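Local coordinates for putative 4-Hydroxy-2-oxoglutarate aldolase / 2-dehydro-3-deoxyphosphogluconate aldolase (Yersinia enterocolitica, PDB 3LM7), which is of unproven function but belongs to the KDGP aldolase family, within the TIM-barrel clan of proteins, at residues Asn9-Arg14 and Ile243-Val248; Val15-Leu20 and Val216-Tyr221; Pro48-Ala53 and Ser84-Gln89; Val126-Ile131 and Ile144-Thr149; Asn168-Ile173 and Glu202-Ile207. All blocks are in the same frame, centred on the assembly; numbering follows the deposited sequence.

Contact 1: Asn9-Arg14 and Ile243-Val248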
# COMPACT_ATOMS: atom_id res chain seq x y z
N ASN A 9 -11.92 -7.56 1.92
CA ASN A 9 -11.09 -8.15 3.02
C ASN A 9 -9.83 -8.74 2.44
O ASN A 9 -9.71 -9.95 2.25
CB ASN A 9 -11.87 -9.28 3.72
CG ASN A 9 -11.12 -9.84 4.98
OD1 ASN A 9 -10.07 -9.29 5.46
ND2 ASN A 9 -11.67 -10.98 5.53
N TYR A 10 -8.85 -7.90 2.15
CA TYR A 10 -7.64 -8.39 1.57
C TYR A 10 -6.92 -9.22 2.62
O TYR A 10 -6.89 -8.88 3.79
CB TYR A 10 -6.70 -7.23 1.23
CG TYR A 10 -7.32 -6.22 0.28
CD1 TYR A 10 -7.29 -6.41 -1.10
CD2 TYR A 10 -7.88 -5.02 0.80
CE1 TYR A 10 -7.86 -5.46 -2.00
CE2 TYR A 10 -8.42 -4.07 -0.07
CZ TYR A 10 -8.40 -4.30 -1.46
OH TYR A 10 -8.88 -3.28 -2.27
N TYR A 11 -6.29 -10.27 2.16
CA TYR A 11 -5.48 -11.06 3.06
C TYR A 11 -4.20 -10.28 3.31
O TYR A 11 -3.47 -9.91 2.34
CB TYR A 11 -5.15 -12.39 2.43
CG TYR A 11 -4.18 -13.22 3.29
CD1 TYR A 11 -4.66 -13.93 4.44
CD2 TYR A 11 -2.83 -13.29 2.95
CE1 TYR A 11 -3.77 -14.72 5.22
CE2 TYR A 11 -1.94 -14.05 3.73
CZ TYR A 11 -2.43 -14.76 4.85
OH TYR A 11 -1.53 -15.48 5.58
N ARG A 12 -3.88 -10.05 4.60
CA ARG A 12 -2.71 -9.22 4.99
C ARG A 12 -2.57 -7.94 4.18
O ARG A 12 -1.46 -7.51 3.81
CB ARG A 12 -1.39 -10.00 4.87
CG ARG A 12 -1.37 -11.19 5.85
CD ARG A 12 0.03 -11.70 6.07
NE ARG A 12 -0.13 -12.72 7.10
CZ ARG A 12 0.85 -13.50 7.55
NH1 ARG A 12 2.09 -13.33 7.06
NH2 ARG A 12 0.59 -14.44 8.48
N ASP A 13 -3.72 -7.34 3.90
CA ASP A 13 -3.78 -6.06 3.22
C ASP A 13 -3.18 -6.03 1.88
O ASP A 13 -2.88 -4.94 1.40
CB ASP A 13 -3.12 -4.96 4.05
CG ASP A 13 -4.15 -4.19 4.81
OD1 ASP A 13 -5.13 -3.63 4.15
OD2 ASP A 13 -4.00 -4.23 6.05
N ARG A 14 -3.08 -7.19 1.23
CA ARG A 14 -2.42 -7.23 -0.08
C ARG A 14 -3.28 -7.82 -1.17
O ARG A 14 -3.29 -7.28 -2.27
CB ARG A 14 -1.10 -8.02 -0.04
CG ARG A 14 0.06 -7.39 0.71
CD ARG A 14 0.57 -6.06 0.09
NE ARG A 14 1.15 -6.03 -1.28
CZ ARG A 14 2.39 -6.41 -1.61
NH1 ARG A 14 3.16 -7.00 -0.70
NH2 ARG A 14 2.85 -6.27 -2.86
N ILE A 243 -2.44 -20.80 -1.78
CA ILE A 243 -1.35 -20.14 -2.53
C ILE A 243 -1.15 -18.69 -2.02
O ILE A 243 -0.00 -18.21 -1.78
CB ILE A 243 -1.68 -20.11 -4.07
CG1 ILE A 243 -1.66 -21.55 -4.61
CG2 ILE A 243 -0.66 -19.22 -4.85
CD1 ILE A 243 -2.25 -21.68 -6.03
N VAL A 244 -2.26 -17.99 -1.83
CA VAL A 244 -2.18 -16.61 -1.33
C VAL A 244 -1.40 -16.60 0.02
O VAL A 244 -0.43 -15.82 0.21
CB VAL A 244 -3.56 -16.00 -1.17
CG1 VAL A 244 -3.46 -14.64 -0.43
CG2 VAL A 244 -4.28 -15.84 -2.62
N LYS A 245 -1.77 -17.50 0.94
CA LYS A 245 -1.08 -17.52 2.24
C LYS A 245 0.39 -17.86 2.11
O LYS A 245 1.24 -17.42 2.92
CB LYS A 245 -1.74 -18.56 3.17
CG LYS A 245 -3.08 -18.12 3.65
CD LYS A 245 -3.70 -19.22 4.54
CE LYS A 245 -5.02 -18.70 5.09
NZ LYS A 245 -5.53 -19.65 6.14
N LYS A 246 0.72 -18.64 1.08
CA LYS A 246 2.12 -19.02 0.84
C LYS A 246 2.90 -17.81 0.37
O LYS A 246 4.05 -17.58 0.82
CB LYS A 246 2.24 -20.16 -0.24
CG LYS A 246 3.68 -20.69 -0.41
CD LYS A 246 3.80 -21.87 -1.39
CE LYS A 246 3.37 -21.45 -2.79
NZ LYS A 246 3.51 -22.55 -3.79
N ILE A 247 2.32 -17.05 -0.55
CA ILE A 247 3.15 -16.03 -1.22
C ILE A 247 3.04 -14.64 -0.62
O ILE A 247 3.93 -13.77 -0.84
CB ILE A 247 2.92 -16.00 -2.78
CG1 ILE A 247 1.50 -15.53 -3.08
CG2 ILE A 247 3.21 -17.40 -3.41
CD1 ILE A 247 1.23 -15.47 -4.59
N VAL A 248 1.94 -14.37 0.09
CA VAL A 248 1.77 -13.07 0.77
C VAL A 248 2.33 -13.19 2.20
O VAL A 248 1.67 -13.70 3.10
CB VAL A 248 0.31 -12.60 0.77
CG1 VAL A 248 0.18 -11.25 1.49
CG2 VAL A 248 -0.19 -12.51 -0.69
O HOH W 1 0.97 -15.64 4.85
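On the C-terminal helix 234-247 the contact opens with Val244, whose CG1, anti to the backbone N, slides past the ring of Tyr11 and comes 3.7 Å from Tyr11 CD2. Tyr11 itself has CG anti to its backbone N (chi1 175°), which carries the phenol across to the helix. One residue on, the extended chain of Lys245 crosses the Tyr11 side chain at about a right angle, its CG 3.6 Å from Tyr11 OH, while its ammonium continues to a salt bridge with Glu35. Val248, where the chain leaves the helix, brings CB to 3.9 Å from Tyr11 CD2 and CG1 to 3.8 Å from Arg14 CB. Its carbonyl O lies in the plane of the Tyr11 ring, at the edge. One water ties the polar atoms together, accepting from Tyr11 OH at 2.6 Å and donating to Lys245 O and Val248 O; it lies over the centre of the Arg12 guanidinium. The C-terminal helix of a TIM barrel thus packs on the loop leading into the first strand, 17-20.

Contact 2: Val15-Leu20 and Val216-Tyr221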
# COMPACT_ATOMS: atom_id res chain seq x y z
N VAL A 15 -3.90 -8.97 -0.92
CA VAL A 15 -4.55 -9.74 -2.01
C VAL A 15 -5.93 -10.19 -1.65
O VAL A 15 -6.10 -10.78 -0.54
CB VAL A 15 -3.75 -11.01 -2.39
CG1 VAL A 15 -4.55 -11.81 -3.51
CG2 VAL A 15 -2.36 -10.59 -2.88
N CYS A 16 -6.89 -9.98 -2.57
CA CYS A 16 -8.27 -10.43 -2.32
C CYS A 16 -8.72 -11.17 -3.58
O CYS A 16 -8.56 -10.66 -4.69
CB CYS A 16 -9.20 -9.22 -2.01
SG CYS A 16 -10.89 -9.76 -1.54
N LEU A 17 -9.28 -12.36 -3.42
CA LEU A 17 -9.72 -13.11 -4.59
C LEU A 17 -10.99 -12.47 -5.13
O LEU A 17 -11.75 -11.86 -4.39
CB LEU A 17 -10.05 -14.60 -4.21
CG LEU A 17 -8.90 -15.34 -3.57
CD1 LEU A 17 -9.45 -16.73 -3.20
CD2 LEU A 17 -7.66 -15.49 -4.52
N ASN A 18 -11.27 -12.69 -6.42
CA ASN A 18 -12.56 -12.39 -6.97
C ASN A 18 -13.07 -13.55 -7.83
O ASN A 18 -12.44 -13.89 -8.85
CB ASN A 18 -12.47 -11.00 -7.73
CG ASN A 18 -13.83 -10.42 -8.18
OD1 ASN A 18 -14.03 -9.15 -8.15
ND2 ASN A 18 -14.73 -11.25 -8.69
N VAL A 19 -14.24 -14.12 -7.47
CA VAL A 19 -14.71 -15.31 -8.19
C VAL A 19 -16.18 -15.12 -8.28
O VAL A 19 -16.75 -14.31 -7.54
CB VAL A 19 -14.32 -16.68 -7.40
CG1 VAL A 19 -12.81 -16.75 -7.12
CG2 VAL A 19 -15.05 -16.74 -6.04
N LEU A 20 -16.84 -15.84 -9.17
CA LEU A 20 -18.28 -15.70 -9.37
C LEU A 20 -19.08 -16.66 -8.50
O LEU A 20 -18.62 -17.75 -8.21
CB LEU A 20 -18.63 -16.00 -10.84
CG LEU A 20 -17.99 -15.07 -11.87
CD1 LEU A 20 -18.42 -15.48 -13.29
CD2 LEU A 20 -18.24 -13.52 -11.56
N VAL A 216 -3.86 -6.34 -4.88
CA VAL A 216 -4.03 -7.15 -6.08
C VAL A 216 -5.32 -7.93 -5.94
O VAL A 216 -5.56 -8.53 -4.88
CB VAL A 216 -2.85 -8.17 -6.27
CG1 VAL A 216 -3.00 -8.86 -7.63
CG2 VAL A 216 -1.51 -7.40 -6.16
N ILE A 217 -6.18 -7.87 -6.96
CA ILE A 217 -7.50 -8.54 -6.89
C ILE A 217 -7.56 -9.43 -8.15
O ILE A 217 -8.01 -9.00 -9.21
CB ILE A 217 -8.72 -7.55 -6.82
CG1 ILE A 217 -8.61 -6.68 -5.55
CG2 ILE A 217 -10.10 -8.37 -6.83
CD1 ILE A 217 -9.69 -5.48 -5.49
N PRO A 218 -7.05 -10.67 -8.06
CA PRO A 218 -7.06 -11.51 -9.27
C PRO A 218 -8.46 -12.06 -9.47
O PRO A 218 -9.14 -12.35 -8.48
CB PRO A 218 -6.09 -12.65 -8.93
CG PRO A 218 -6.12 -12.76 -7.46
CD PRO A 218 -6.29 -11.29 -6.95
N HIS A 219 -8.87 -12.24 -10.73
CA HIS A 219 -10.19 -12.78 -11.01
C HIS A 219 -10.02 -14.19 -11.52
O HIS A 219 -9.19 -14.39 -12.39
CB HIS A 219 -10.88 -11.93 -12.09
CG HIS A 219 -11.24 -10.56 -11.61
ND1 HIS A 219 -12.53 -10.08 -11.68
CD2 HIS A 219 -10.49 -9.59 -11.03
CE1 HIS A 219 -12.55 -8.85 -11.18
NE2 HIS A 219 -11.33 -8.51 -10.81
N ILE A 220 -10.81 -15.13 -10.99
CA ILE A 220 -10.70 -16.54 -11.41
C ILE A 220 -12.10 -17.09 -11.67
O ILE A 220 -12.90 -17.18 -10.78
CB ILE A 220 -9.98 -17.43 -10.35
CG1 ILE A 220 -8.75 -16.71 -9.72
CG2 ILE A 220 -9.57 -18.76 -11.03
CD1 ILE A 220 -9.12 -15.76 -8.53
N TYR A 221 -12.38 -17.39 -12.92
CA TYR A 221 -13.74 -17.60 -13.38
C TYR A 221 -13.84 -19.05 -13.90
O TYR A 221 -13.72 -19.97 -13.12
CB TYR A 221 -14.09 -16.59 -14.47
CG TYR A 221 -14.18 -15.14 -13.99
CD1 TYR A 221 -14.47 -14.81 -12.66
CD2 TYR A 221 -14.01 -14.11 -14.88
CE1 TYR A 221 -14.54 -13.44 -12.22
CE2 TYR A 221 -14.14 -12.75 -14.48
CZ TYR A 221 -14.40 -12.44 -13.15
OH TYR A 221 -14.54 -11.11 -12.80
O HOH W 2 -16.16 -10.09 -10.68
O HOH W 3 -15.57 -18.07 -10.54
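In this TIM-barrel protein, the first strand, 17-20, runs alongside residues 216-221, their end-to-end directions 21° apart, as expected where the last barrel position closes on the first. Three backbone hydrogen bonds join them, all nearly along the C=O axis: Cys16 N to Val216 O, Asn18 N to Pro218 O and Ile220 N to Asn18 O, each 3.0 Å. The Asn18 N bond is the most bent, its N-H...O angle 137°. Cys16 O, buried here, has no hydrogen-bond partner in the model, though Ile217 CA approaches it at 3.2 Å. Apolar contacts line the pairing: Val15 CG1 reaches diagonally to Pro218 CD, Val19 lies beside Ile220, and Leu20 CG rests 3.6 Å from Tyr221 CD1. Among the polar side chains, Tyr221 OH and His219 ND1 share a 2.5 Å hydrogen bond, while His219 NE2 binds Glu191 and Asn18 OD1 binds Ser69. The Asn18 amide stacks on the imidazole with planes 18° apart, and Asn18 CB stands 3.9 Å from the His219 ring centroid, almost exactly on its normal.

Contact 3: Pro48-Ala53 and Ser84-Gln89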
# COMPACT_ATOMS: atom_id res chain seq x y z
N PRO A 48 -33.51 -8.35 -15.05
CA PRO A 48 -34.22 -7.60 -16.10
C PRO A 48 -34.20 -6.11 -15.89
O PRO A 48 -34.37 -5.37 -16.84
CB PRO A 48 -35.67 -8.13 -15.98
CG PRO A 48 -35.78 -8.64 -14.61
CD PRO A 48 -34.42 -9.28 -14.36
N ASP A 49 -34.03 -5.66 -14.65
CA ASP A 49 -33.95 -4.22 -14.39
C ASP A 49 -33.09 -3.93 -13.16
O ASP A 49 -32.73 -4.84 -12.40
CB ASP A 49 -35.38 -3.65 -14.13
CG ASP A 49 -36.18 -4.48 -13.14
OD1 ASP A 49 -35.75 -4.76 -12.01
OD2 ASP A 49 -37.31 -4.87 -13.48
N VAL A 50 -32.88 -2.63 -12.93
CA VAL A 50 -32.14 -2.17 -11.74
C VAL A 50 -32.73 -2.62 -10.40
O VAL A 50 -32.02 -3.17 -9.53
CB VAL A 50 -31.84 -0.62 -11.80
CG1 VAL A 50 -31.15 -0.18 -10.52
CG2 VAL A 50 -30.99 -0.26 -13.01
N ASP A 51 -34.04 -2.43 -10.23
CA ASP A 51 -34.64 -2.77 -8.93
C ASP A 51 -34.45 -4.23 -8.52
O ASP A 51 -34.11 -4.50 -7.37
CB ASP A 51 -36.13 -2.44 -8.90
CG ASP A 51 -36.38 -0.96 -8.90
OD1 ASP A 51 -35.57 -0.22 -8.26
OD2 ASP A 51 -37.41 -0.56 -9.49
N SER A 52 -34.65 -5.14 -9.48
CA SER A 52 -34.51 -6.58 -9.22
C SER A 52 -33.08 -6.95 -8.94
O SER A 52 -32.82 -7.72 -8.03
CB SER A 52 -35.06 -7.44 -10.37
OG SER A 52 -34.49 -7.06 -11.62
N ALA A 53 -32.14 -6.40 -9.72
CA ALA A 53 -30.71 -6.61 -9.44
C ALA A 53 -30.34 -6.11 -8.01
O ALA A 53 -29.65 -6.80 -7.26
CB ALA A 53 -29.84 -5.95 -10.54
N SER A 84 -23.53 1.07 -12.90
CA SER A 84 -23.41 2.29 -12.12
C SER A 84 -24.68 2.52 -11.28
O SER A 84 -24.60 2.97 -10.14
CB SER A 84 -23.21 3.53 -13.02
OG SER A 84 -21.92 3.47 -13.59
N GLN A 85 -25.84 2.28 -11.87
CA GLN A 85 -27.07 2.45 -11.12
C GLN A 85 -27.28 1.43 -10.03
O GLN A 85 -27.71 1.77 -8.91
CB GLN A 85 -28.26 2.52 -12.07
CG GLN A 85 -28.12 3.70 -13.07
CD GLN A 85 -29.14 3.58 -14.20
OE1 GLN A 85 -29.80 2.58 -14.32
NE2 GLN A 85 -29.24 4.60 -15.04
N ILE A 86 -27.01 0.15 -10.33
CA ILE A 86 -27.08 -0.87 -9.30
C ILE A 86 -26.14 -0.53 -8.14
O ILE A 86 -26.52 -0.61 -6.94
CB ILE A 86 -26.68 -2.22 -9.86
CG1 ILE A 86 -27.72 -2.72 -10.85
CG2 ILE A 86 -26.47 -3.27 -8.73
CD1 ILE A 86 -27.23 -3.95 -11.68
N SER A 87 -24.90 -0.17 -8.46
CA SER A 87 -23.85 0.04 -7.40
C SER A 87 -24.19 1.20 -6.48
O SER A 87 -23.92 1.15 -5.30
CB SER A 87 -22.45 0.19 -8.04
OG SER A 87 -22.12 -0.99 -8.80
N GLN A 88 -24.78 2.26 -7.03
CA GLN A 88 -25.27 3.40 -6.23
C GLN A 88 -26.13 2.93 -5.04
O GLN A 88 -25.93 3.38 -3.90
CB GLN A 88 -26.15 4.33 -7.10
CG GLN A 88 -26.67 5.50 -6.31
CD GLN A 88 -27.38 6.49 -7.14
OE1 GLN A 88 -27.91 6.16 -8.19
NE2 GLN A 88 -27.37 7.72 -6.72
N GLN A 89 -27.06 2.04 -5.34
CA GLN A 89 -28.03 1.55 -4.33
C GLN A 89 -27.48 0.44 -3.45
O GLN A 89 -27.62 0.46 -2.22
CB GLN A 89 -29.32 1.07 -5.02
CG GLN A 89 -29.96 2.17 -5.86
CD GLN A 89 -31.38 1.83 -6.34
OE1 GLN A 89 -32.18 1.21 -5.60
NE2 GLN A 89 -31.66 2.18 -7.58
O HOH W 4 -34.28 -0.44 -5.96
O HOH W 5 -34.08 1.96 -8.95
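Val50 forks against helix 80-90 with its two methyls. CG2, anti to the carbonyl carbon, meets Gln85 OE1 at 3.3 Å, while CG1, anti to the backbone N, comes 3.8 Å from Gln89 NE2. Both glutamine chains cross the valine at about a right angle and extend beyond CG, so their amide ends flank it. A turn later Ala53 CB presses on the tip of Ile86, at 3.5 Å from Ile86 CD1, tighter than usual van der Waals contact. Around this apolar centre, two waters bridge Asp51 and Gln89. Both donate to Asp51 OD1; one also donates to Gln89 OE1, at 2.7 Å, and the other accepts from Gln89 NE2, at 2.8 Å. The pair holds both ends of the Gln89 amide beside Asp51. Farther out, Asp49 is the N-cap of helix 50-63: Ser52 N donates to Asp49 OD1 over 2.8 Å, nearly along the C-O axis of the carboxylate, which secures the first turn carrying Val50 and Ala53. Helices 50-63 and 80-90 are neighbouring outer helices of the TIM barrel, separated in sequence by strand 68-71 of the parallel sheet, and Ile86 also packs on Met57 farther along helix 50-63.

Contact 4: Val126-Ile131 and Ile144-Thr149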
# COMPACT_ATOMS: atom_id res chain seq x y z
N VAL A 126 4.21 -3.76 -25.32
CA VAL A 126 4.56 -3.42 -23.96
C VAL A 126 4.61 -1.89 -23.76
O VAL A 126 5.24 -1.12 -24.55
CB VAL A 126 5.91 -4.09 -23.58
CG1 VAL A 126 6.35 -3.59 -22.19
CG2 VAL A 126 5.78 -5.65 -23.59
N GLY A 127 3.97 -1.47 -22.67
CA GLY A 127 3.81 -0.07 -22.30
C GLY A 127 2.58 0.69 -22.83
O GLY A 127 2.39 1.87 -22.46
N TYR A 128 1.77 0.03 -23.64
CA TYR A 128 0.62 0.67 -24.33
C TYR A 128 -0.65 -0.16 -24.13
O TYR A 128 -0.62 -1.38 -24.34
CB TYR A 128 0.89 0.88 -25.86
CG TYR A 128 2.02 1.86 -26.01
CD1 TYR A 128 1.79 3.25 -26.05
CD2 TYR A 128 3.35 1.40 -25.98
CE1 TYR A 128 2.90 4.16 -26.11
CE2 TYR A 128 4.45 2.29 -25.99
CZ TYR A 128 4.22 3.65 -26.08
OH TYR A 128 5.34 4.43 -26.13
N VAL A 129 -1.77 0.50 -23.76
CA VAL A 129 -2.98 -0.19 -23.46
C VAL A 129 -4.18 0.42 -24.21
O VAL A 129 -4.19 1.64 -24.52
CB VAL A 129 -3.30 -0.14 -21.95
CG1 VAL A 129 -2.48 -1.13 -21.13
CG2 VAL A 129 -3.27 1.39 -21.39
N LYS A 130 -5.19 -0.40 -24.46
CA LYS A 130 -6.41 0.07 -25.19
C LYS A 130 -7.43 0.47 -24.13
O LYS A 130 -7.65 -0.27 -23.16
CB LYS A 130 -6.93 -1.07 -26.00
CG LYS A 130 -8.34 -0.84 -26.55
CD LYS A 130 -8.73 -2.08 -27.44
CE LYS A 130 -10.23 -2.08 -27.69
NZ LYS A 130 -10.60 -3.05 -28.81
N ILE A 131 -7.99 1.65 -24.29
CA ILE A 131 -8.89 2.23 -23.28
C ILE A 131 -10.26 2.52 -23.82
O ILE A 131 -11.12 2.97 -23.06
CB ILE A 131 -8.32 3.56 -22.56
CG1 ILE A 131 -8.09 4.67 -23.62
CG2 ILE A 131 -6.93 3.30 -21.97
CD1 ILE A 131 -7.72 6.03 -22.98
N ILE A 144 -5.35 3.85 -28.06
CA ILE A 144 -4.16 3.19 -27.42
C ILE A 144 -3.28 4.28 -26.83
O ILE A 144 -2.91 5.28 -27.52
CB ILE A 144 -3.33 2.38 -28.49
CG1 ILE A 144 -4.23 1.31 -29.08
CG2 ILE A 144 -1.93 1.88 -27.95
CD1 ILE A 144 -3.92 1.04 -30.52
N VAL A 145 -2.91 4.09 -25.57
CA VAL A 145 -2.26 5.18 -24.84
C VAL A 145 -1.22 4.58 -23.92
O VAL A 145 -1.21 3.38 -23.66
CB VAL A 145 -3.27 6.05 -24.03
CG1 VAL A 145 -4.46 6.50 -24.88
CG2 VAL A 145 -3.78 5.27 -22.73
N PRO A 146 -0.34 5.42 -23.42
CA PRO A 146 0.69 4.89 -22.53
C PRO A 146 0.07 4.40 -21.24
O PRO A 146 -0.90 4.97 -20.76
CB PRO A 146 1.60 6.13 -22.27
CG PRO A 146 1.36 7.03 -23.54
CD PRO A 146 -0.08 6.78 -23.94
N VAL A 147 0.63 3.33 -20.68
CA VAL A 147 0.13 2.80 -19.39
C VAL A 147 0.03 3.89 -18.32
O VAL A 147 -1.04 3.98 -17.64
CB VAL A 147 0.96 1.56 -18.91
CG1 VAL A 147 0.58 1.13 -17.46
CG2 VAL A 147 0.79 0.39 -19.97
N THR A 148 1.11 4.67 -18.13
CA THR A 148 1.11 5.67 -17.07
C THR A 148 -0.02 6.69 -17.29
O THR A 148 -0.72 7.19 -16.32
CB THR A 148 2.46 6.40 -17.01
OG1 THR A 148 2.87 6.82 -18.36
CG2 THR A 148 3.49 5.43 -16.36
N THR A 149 -0.19 7.04 -18.56
CA THR A 149 -1.29 8.00 -18.88
C THR A 149 -2.65 7.36 -18.59
O THR A 149 -3.51 8.04 -18.02
CB THR A 149 -1.20 8.44 -20.35
OG1 THR A 149 0.16 8.90 -20.58
CG2 THR A 149 -2.23 9.63 -20.62
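Val145, Val129 and Ile144 lose the most surface in this small antiparallel ladder of strands 128-130 and 144-146. Val129 and Val145 form its hydrogen-bonded pair: Val129 N donates to Val145 O over 2.9 Å, nearly along the C=O axis, and Val145 N returns a 3.0 Å bond lying in the carbonyl plane of Val129 O. Their side chains share one face, where they cross obliquely, Val129 CG2 4.1 Å from Val145 CG2. There Ile131 spans Val145, CG2 and CD1 both reaching its methyls, the former 3.8 Å from Val145 CG2. Ile144 turns to the other face, its CG2 against Tyr128 CB at 3.6 Å. As the second strand passes into helix 147-156, Val147 N donates to Gly127 O over 2.9 Å, from 40° above the carbonyl plane, and Val147 CG2 crowds the same oxygen at 3.3 Å. The face bearing Val129 and Val145 packs on Ala150 of helix 147-156; Val129 also touches Ile120 of barrel strand 115-120, and Val147 leans on helix 173-185.

Contact 5: Asn168-Ile173 and Glu202-Ile207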
# COMPACT_ATOMS: atom_id res chain seq x y z
N ASN A 168 -5.56 -13.65 -21.30
CA ASN A 168 -5.21 -14.99 -21.80
C ASN A 168 -4.09 -15.66 -20.99
O ASN A 168 -3.07 -16.07 -21.56
CB ASN A 168 -4.87 -14.95 -23.31
CG ASN A 168 -6.05 -14.49 -24.14
OD1 ASN A 168 -7.17 -14.98 -23.98
ND2 ASN A 168 -5.83 -13.50 -25.00
N GLY A 169 -4.26 -15.76 -19.66
CA GLY A 169 -3.29 -16.45 -18.81
C GLY A 169 -1.94 -15.80 -18.86
O GLY A 169 -1.81 -14.64 -18.51
N LEU A 170 -0.92 -16.53 -19.32
CA LEU A 170 0.44 -15.99 -19.36
C LEU A 170 0.79 -15.43 -20.75
O LEU A 170 1.93 -15.02 -21.00
CB LEU A 170 1.42 -17.11 -19.06
CG LEU A 170 1.25 -17.78 -17.69
CD1 LEU A 170 2.09 -19.07 -17.56
CD2 LEU A 170 1.72 -16.85 -16.62
N ASP A 171 -0.15 -15.46 -21.66
CA ASP A 171 0.14 -15.06 -23.03
C ASP A 171 0.55 -13.58 -23.17
O ASP A 171 1.15 -13.22 -24.16
CB ASP A 171 -1.09 -15.27 -23.89
CG ASP A 171 -1.28 -16.74 -24.31
OD1 ASP A 171 -0.43 -17.60 -24.00
OD2 ASP A 171 -2.29 -17.00 -24.99
N SER A 172 0.18 -12.74 -22.20
CA SER A 172 0.49 -11.32 -22.32
C SER A 172 1.40 -10.93 -21.15
O SER A 172 1.33 -9.81 -20.59
CB SER A 172 -0.82 -10.52 -22.39
OG SER A 172 -1.57 -10.73 -21.19
N ILE A 173 2.31 -11.84 -20.81
CA ILE A 173 3.10 -11.68 -19.58
C ILE A 173 4.00 -10.45 -19.56
O ILE A 173 4.07 -9.72 -18.56
CB ILE A 173 3.92 -13.02 -19.27
CG1 ILE A 173 4.20 -13.10 -17.80
CG2 ILE A 173 5.06 -13.27 -20.24
CD1 ILE A 173 2.82 -13.46 -17.10
N GLU A 202 -0.42 -18.72 -9.06
CA GLU A 202 0.70 -18.24 -8.26
C GLU A 202 1.65 -17.31 -9.06
O GLU A 202 1.99 -16.23 -8.58
CB GLU A 202 1.53 -19.42 -7.69
CG GLU A 202 2.75 -18.93 -6.92
CD GLU A 202 3.42 -20.08 -6.17
OE1 GLU A 202 2.85 -21.18 -6.08
OE2 GLU A 202 4.49 -19.85 -5.67
N GLN A 203 2.01 -17.71 -10.27
CA GLN A 203 2.97 -16.92 -11.00
C GLN A 203 2.36 -15.54 -11.35
O GLN A 203 3.00 -14.53 -11.19
CB GLN A 203 3.39 -17.67 -12.27
CG GLN A 203 4.41 -16.84 -13.09
CD GLN A 203 4.78 -17.55 -14.40
OE1 GLN A 203 4.37 -18.69 -14.63
NE2 GLN A 203 5.48 -16.86 -15.29
N ILE A 204 1.09 -15.51 -11.72
CA ILE A 204 0.46 -14.27 -12.10
C ILE A 204 0.37 -13.27 -10.93
O ILE A 204 0.69 -12.07 -11.07
CB ILE A 204 -0.97 -14.55 -12.77
CG1 ILE A 204 -0.75 -15.03 -14.22
CG2 ILE A 204 -1.82 -13.26 -12.72
CD1 ILE A 204 -2.01 -15.72 -14.93
N VAL A 205 -0.04 -13.78 -9.77
CA VAL A 205 -0.02 -12.95 -8.57
C VAL A 205 1.40 -12.59 -8.11
O VAL A 205 1.63 -11.44 -7.73
CB VAL A 205 -0.84 -13.60 -7.41
CG1 VAL A 205 -0.78 -12.68 -6.13
CG2 VAL A 205 -2.33 -13.85 -7.88
N GLN A 206 2.35 -13.51 -8.21
CA GLN A 206 3.67 -13.22 -7.73
C GLN A 206 4.25 -12.06 -8.56
O GLN A 206 5.00 -11.24 -8.06
CB GLN A 206 4.57 -14.44 -7.94
CG GLN A 206 5.94 -14.34 -7.24
CD GLN A 206 5.85 -14.35 -5.72
OE1 GLN A 206 5.42 -15.34 -5.12
NE2 GLN A 206 6.27 -13.25 -5.10
N ILE A 207 3.98 -12.05 -9.87
CA ILE A 207 4.50 -10.94 -10.69
C ILE A 207 4.06 -9.60 -10.15
O ILE A 207 4.86 -8.65 -10.06
CB ILE A 207 3.99 -11.12 -12.15
CG1 ILE A 207 4.87 -12.16 -12.83
CG2 ILE A 207 4.01 -9.76 -12.94
CD1 ILE A 207 4.22 -12.65 -14.16
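Leu170 lies across Gln203 at about a right angle, straddling its amide: CD1 is 3.7 Å from Gln203 OE1 and CD2 3.8 Å from Gln203 CD. The extended glutamine, with CG anti to its backbone N (chi1 180°), is what brings the amide out to the leucine. The second branch of Leu170 also faces inward, CD2 resting 3.9 Å from Ile204 CG1. Ile204 CD1 runs on to the backbone of Gly169, 3.7 Å from Gly169 O. Two overlapping beta turns shape the loop, type II' from Asn168 to Asp171 and type I from Leu170 to Ile173; Gly169 takes the positive phi of the first. In the TIM-barrel fold this loop leads from strand 161-164 into helix 173-185 and here packs against the next long helix, 201-211. Ile173, at the start of helix 173-185, crosses Ile207 obliquely, methyl tip to methyl tip. Ile173 CD1 and Ile207 CD1 stand only 3.4 Å apart, closer than usual van der Waals contact, with Ile173 CG1 3.7 Å from that same Ile207 methyl.

How the contacts relate
Contacts 1 and 2 close nested loops spanning nearly the whole chain, and contacts 3, 4 and 5 follow one another inside them. Contact 2 lies about 6 Å from the chain's centre, at the barrel seam; the other four are 16 to 19 Å out, among peripheral helices, loops and a hairpin. Contacts 1 and 2 touch, with Arg14 O 2.8 Å from Val216 N in a probable hydrogen bond. Contact 5 joins contact 1 through the Lys246-Glu202 salt bridge and packs on contact 2 through Val205 of helix 201-211, so the chain ends and this helix form one continuous region. Contact 3 lies across the centre from contacts 1 and 5, its centre about 33 Å from that of contact 5.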